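Local coordinates for VirX1 (Cyanophage Syn10, PDB 6QGM), which catalyses the iodination of diverse substrates as a viral member of the flavin-dependent tryptophan halogenase family, at the interface of chains A and B. Coordinates in Å, arbitrary orientation; residue numbers count along the deposited sequence, not the author numbering. Chains: chain A/B, VirX1.

Contact 1: the interface of chains A and B. Residues chain A 375-376, 381, 384; chain B 409-411, 469-471.
Two loops of chain B, one following helix 382-408 and one following helix 462-468, receive the loop of chain A that joins helix 360-373 to helix 382-408, together with the first turn of the latter. The guanidinium of A:Arg376 enters between the two loops of chain B. A:Arg376 NH1 donates to two main-chain carbonyls: B:Tyr409 O at 2.6 Å, nearly along the C=O axis (168°), and B:His469 O at 2.9 Å, tilted from the carbonyl plane. NH2 adds a weak bond to B:Tyr409 O.

Within chain A, A:Arg376 NH2 forms a salt bridge with A:Glu384 OE1 at 2.9 Å, the carboxylate oxygen lying in the guanidinium plane at its edge. That oxygen also accepts from A:Thr381 N and from the hydroxyl OG1 of A:Thr381, the latter on its anti lone pair. The A:Thr381 bonds hold the A:Glu384 carboxylate, which in turn probably limits rotation of the guanidinium, together with the carbonyl bonds of chain B; the neighbouring carboxylate probably also offsets its charge. A bend at chi3 (-73°) turns the end of the arginine chain toward the carbonyls.

Apolar groups flank the arginine. B:Leu471 sets CG over one guanidinium face, toward the rim, and B:Met411 SD lies 3.9 Å from A:Arg376 CD. Farther along, the ring of B:Tyr409 crosses the A:Glu384 side chain obliquely, B:Tyr409 CE1 4.0 Å from A:Glu384 CG. The site sits in the C-terminal half of the fold, where the loop leading into helix 382-408 of one chain meets the loop leaving that same helix in the other.

Contact 2: the interface of chains A and B. Residues chain A 386, 389-390, 438; chain B 428, 430-433, 443.
Helix 382-408 of chain A, together with the loop between 3-10 helix 429-432 and helix 441-451, which carries A:Lys438, meets the 3-10 helix 429-432 of chain B with its flanking residues and the start of helix 441-451. At the centre is the ring of A:Tyr390, swung out with CG anti to the backbone N (chi1 178°). B:Gln443 lies across one face, its CG 4.0 Å above the ring plane and displaced toward the rim. The two side chains cross at about a right angle, with the amide plane turned 45° from the ring.

The rim of the same ring meets another set of groups. B:Ser431 O lies in the ring plane at the edge, 3.5 Å from A:Tyr390 CD1, and the methyl CE of B:Met432 also lies at the edge, toward the root of the side chain. Nearby, the methyl CE of B:Met428 touches A:Tyr390 CB at 3.7 Å. The two thioether tips therefore pack around the base of the tyrosine, while B:Gln443 covers its outer part.

A:Lys438 reaches alongside the ring, placing CD at its edge. A bend at the end of its chain turns the tip toward the 3-10 helix, where the side-chain amine, A:Lys438 NZ, donates to B:Ser431 O at 3.0 Å. The amine stands well above the carbonyl plane, with an angle of 99° at the oxygen between it and the carbonyl carbon, and not on a lone pair, so the bond is poorly directed; a weak bond reaches B:Gly433 O. Behind this contact, B:Ser431 OG donates to B:Met428 O at 2.9 Å, tying the serine side chain to the start of the turn. The site thus joins a tyrosine packed among mostly uncharged side chains to a lysine loosely held by main-chain carbonyls, and probably helps hold neighbouring VirX1 chains together in the deposited trimer.

Contact 1: the interface of chains A and B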
# COMPACT_ATOMS: atom_id res chain seq x y z
N GLN A 375 13.25 -9.97 24.97
CA GLN A 375 13.36 -10.78 23.73
C GLN A 375 14.49 -11.82 23.91
O GLN A 375 14.17 -13.01 23.90
CB GLN A 375 13.51 -9.81 22.56
CG GLN A 375 13.17 -10.39 21.21
CD GLN A 375 11.73 -10.73 20.98
OE1 GLN A 375 11.34 -11.89 21.06
NE2 GLN A 375 10.93 -9.73 20.64
N ARG A 376 15.74 -11.41 24.10
CA ARG A 376 16.90 -12.32 24.31
C ARG A 376 17.77 -11.80 25.47
O ARG A 376 18.96 -11.47 25.26
CB ARG A 376 17.68 -12.48 23.00
CG ARG A 376 16.85 -13.11 21.88
CD ARG A 376 17.46 -13.17 20.51
NE ARG A 376 17.53 -11.88 19.84
CZ ARG A 376 18.25 -11.62 18.76
NH1 ARG A 376 18.90 -12.59 18.14
NH2 ARG A 376 18.24 -10.40 18.24
N THR A 381 19.63 -5.91 18.68
CA THR A 381 20.41 -5.60 17.45
C THR A 381 20.12 -4.16 17.03
O THR A 381 19.10 -3.61 17.48
CB THR A 381 20.10 -6.61 16.35
OG1 THR A 381 18.72 -6.53 16.02
CG2 THR A 381 20.45 -8.02 16.76
N GLU A 384 16.72 -3.95 15.52
CA GLU A 384 15.60 -3.83 16.49
C GLU A 384 15.49 -2.38 16.98
O GLU A 384 14.36 -1.86 17.06
CB GLU A 384 15.78 -4.83 17.64
CG GLU A 384 15.58 -6.30 17.22
CD GLU A 384 16.14 -7.35 18.18
OE1 GLU A 384 17.37 -7.64 18.14
OE2 GLU A 384 15.35 -7.88 18.96
N TYR B 409 19.75 -9.98 12.57
CA TYR B 409 19.05 -10.43 13.81
C TYR B 409 19.90 -11.42 14.60
O TYR B 409 19.43 -11.84 15.66
CB TYR B 409 17.68 -10.98 13.43
CG TYR B 409 16.71 -9.91 13.01
CD1 TYR B 409 16.17 -9.06 13.96
CD2 TYR B 409 16.37 -9.71 11.68
CE1 TYR B 409 15.26 -8.06 13.61
CE2 TYR B 409 15.50 -8.70 11.31
CZ TYR B 409 14.96 -7.87 12.28
OH TYR B 409 14.14 -6.85 11.92
N SER B 410 21.10 -11.77 14.13
CA SER B 410 22.02 -12.67 14.85
C SER B 410 22.37 -12.07 16.22
O SER B 410 22.29 -10.82 16.36
CB SER B 410 23.26 -12.95 14.07
OG SER B 410 24.18 -13.70 14.84
N MET B 411 22.73 -12.92 17.18
CA MET B 411 23.23 -12.49 18.51
C MET B 411 24.75 -12.29 18.45
O MET B 411 25.29 -11.67 19.38
CB MET B 411 22.89 -13.51 19.60
CG MET B 411 21.40 -13.67 19.76
SD MET B 411 20.93 -14.68 21.19
CE MET B 411 21.44 -13.59 22.52
N HIS B 469 16.79 -17.36 15.50
CA HIS B 469 17.69 -16.36 16.14
C HIS B 469 17.21 -16.07 17.57
O HIS B 469 17.89 -15.30 18.26
CB HIS B 469 17.77 -15.09 15.29
CG HIS B 469 18.76 -15.16 14.18
ND1 HIS B 469 19.98 -15.80 14.30
CD2 HIS B 469 18.74 -14.64 12.93
CE1 HIS B 469 20.65 -15.68 13.18
NE2 HIS B 469 19.91 -14.97 12.31
N GLY B 470 16.08 -16.65 17.99
CA GLY B 470 15.58 -16.63 19.37
C GLY B 470 14.61 -15.50 19.64
O GLY B 470 14.49 -15.09 20.78
N LEU B 471 13.90 -15.04 18.62
CA LEU B 471 12.84 -14.01 18.78
C LEU B 471 11.46 -14.68 18.82
O LEU B 471 11.30 -15.75 18.25
CB LEU B 471 12.95 -13.00 17.63
CG LEU B 471 14.26 -12.22 17.55
CD1 LEU B 471 14.52 -11.72 16.14
CD2 LEU B 471 14.25 -11.07 18.52

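Contact 2: the interface of chains A and B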
# COMPACT_ATOMS: atom_id res chain seq x y z
N ASP A 386 16.49 0.33 15.34
CA ASP A 386 15.96 1.01 14.13
C ASP A 386 14.43 0.78 14.06
O ASP A 386 13.70 1.76 13.79
CB ASP A 386 16.73 0.59 12.88
CG ASP A 386 18.16 1.14 12.86
OD1 ASP A 386 18.46 2.00 13.70
OD2 ASP A 386 18.97 0.70 12.00
N ASN A 389 12.70 2.93 16.74
CA ASN A 389 12.65 4.32 16.25
C ASN A 389 11.51 4.43 15.23
O ASN A 389 10.69 5.34 15.36
CB ASN A 389 14.01 4.77 15.69
CG ASN A 389 15.05 5.00 16.77
OD1 ASN A 389 14.73 5.19 17.94
ND2 ASN A 389 16.32 5.02 16.38
N TYR A 390 11.42 3.50 14.28
CA TYR A 390 10.36 3.52 13.24
C TYR A 390 8.99 3.43 13.92
O TYR A 390 8.13 4.26 13.64
CB TYR A 390 10.54 2.41 12.20
CG TYR A 390 9.43 2.38 11.18
CD1 TYR A 390 9.40 3.29 10.13
CD2 TYR A 390 8.39 1.49 11.29
CE1 TYR A 390 8.36 3.28 9.21
CE2 TYR A 390 7.35 1.46 10.37
CZ TYR A 390 7.34 2.35 9.31
OH TYR A 390 6.34 2.32 8.39
N LYS A 438 4.07 7.62 3.87
CA LYS A 438 3.89 6.77 5.07
C LYS A 438 2.67 7.26 5.84
O LYS A 438 1.85 6.42 6.22
CB LYS A 438 5.15 6.76 5.95
CG LYS A 438 6.31 5.99 5.34
CD LYS A 438 7.30 5.40 6.31
CE LYS A 438 8.30 4.57 5.55
NZ LYS A 438 9.48 5.35 5.08
N MET B 428 17.46 -0.17 7.49
CA MET B 428 16.16 0.53 7.28
C MET B 428 16.38 2.01 7.03
O MET B 428 15.63 2.84 7.53
CB MET B 428 15.26 0.39 8.51
CG MET B 428 14.72 -1.00 8.73
SD MET B 428 13.95 -1.22 10.35
CE MET B 428 12.79 0.15 10.36
N GLU B 430 15.83 4.21 4.67
CA GLU B 430 14.73 4.93 3.98
C GLU B 430 13.52 5.07 4.90
O GLU B 430 12.67 5.92 4.60
CB GLU B 430 14.40 4.18 2.68
CG GLU B 430 15.54 4.22 1.64
CD GLU B 430 15.49 5.36 0.62
OE1 GLU B 430 14.38 5.90 0.43
OE2 GLU B 430 16.56 5.75 0.07
N SER B 431 13.47 4.34 6.01
CA SER B 431 12.25 4.15 6.85
C SER B 431 11.85 5.45 7.56
O SER B 431 10.65 5.59 7.85
CB SER B 431 12.42 3.01 7.82
OG SER B 431 13.14 3.39 8.98
N MET B 432 12.79 6.36 7.85
CA MET B 432 12.49 7.63 8.56
C MET B 432 12.00 8.71 7.57
O MET B 432 11.59 9.77 8.03
CB MET B 432 13.71 8.16 9.32
CG MET B 432 14.03 7.40 10.59
SD MET B 432 12.61 6.98 11.68
CE MET B 432 12.60 5.21 11.37
N GLY B 433 12.08 8.46 6.27
CA GLY B 433 11.62 9.41 5.23
C GLY B 433 10.10 9.44 5.14
O GLY B 433 9.41 8.63 5.76
N GLN B 443 10.44 -2.55 7.59
CA GLN B 443 9.44 -1.64 8.22
C GLN B 443 8.26 -2.45 8.74
O GLN B 443 7.81 -2.19 9.87
CB GLN B 443 9.00 -0.58 7.21
CG GLN B 443 10.09 0.43 6.88
CD GLN B 443 9.73 1.29 5.70
OE1 GLN B 443 8.58 1.71 5.53
NE2 GLN B 443 10.72 1.55 4.84

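The centres of the C-alpha atoms of contact 1 and contact 2 lie about 19 Å apart, and both draw on helix 382-408 of chain A. Its first turn serves contact 1 and the following turns serve contact 2, making the helix a continuous spine between them. In both, a long basic side chain of chain A reaches main-chain carbonyls of chain B, the arginine bonds being better directed. The two copies contribute largely different residues, although the 428-443 segment takes part on both sides, an asymmetry compatible with the three-copy deposited assembly, whose biological relevance the structure alone does not show.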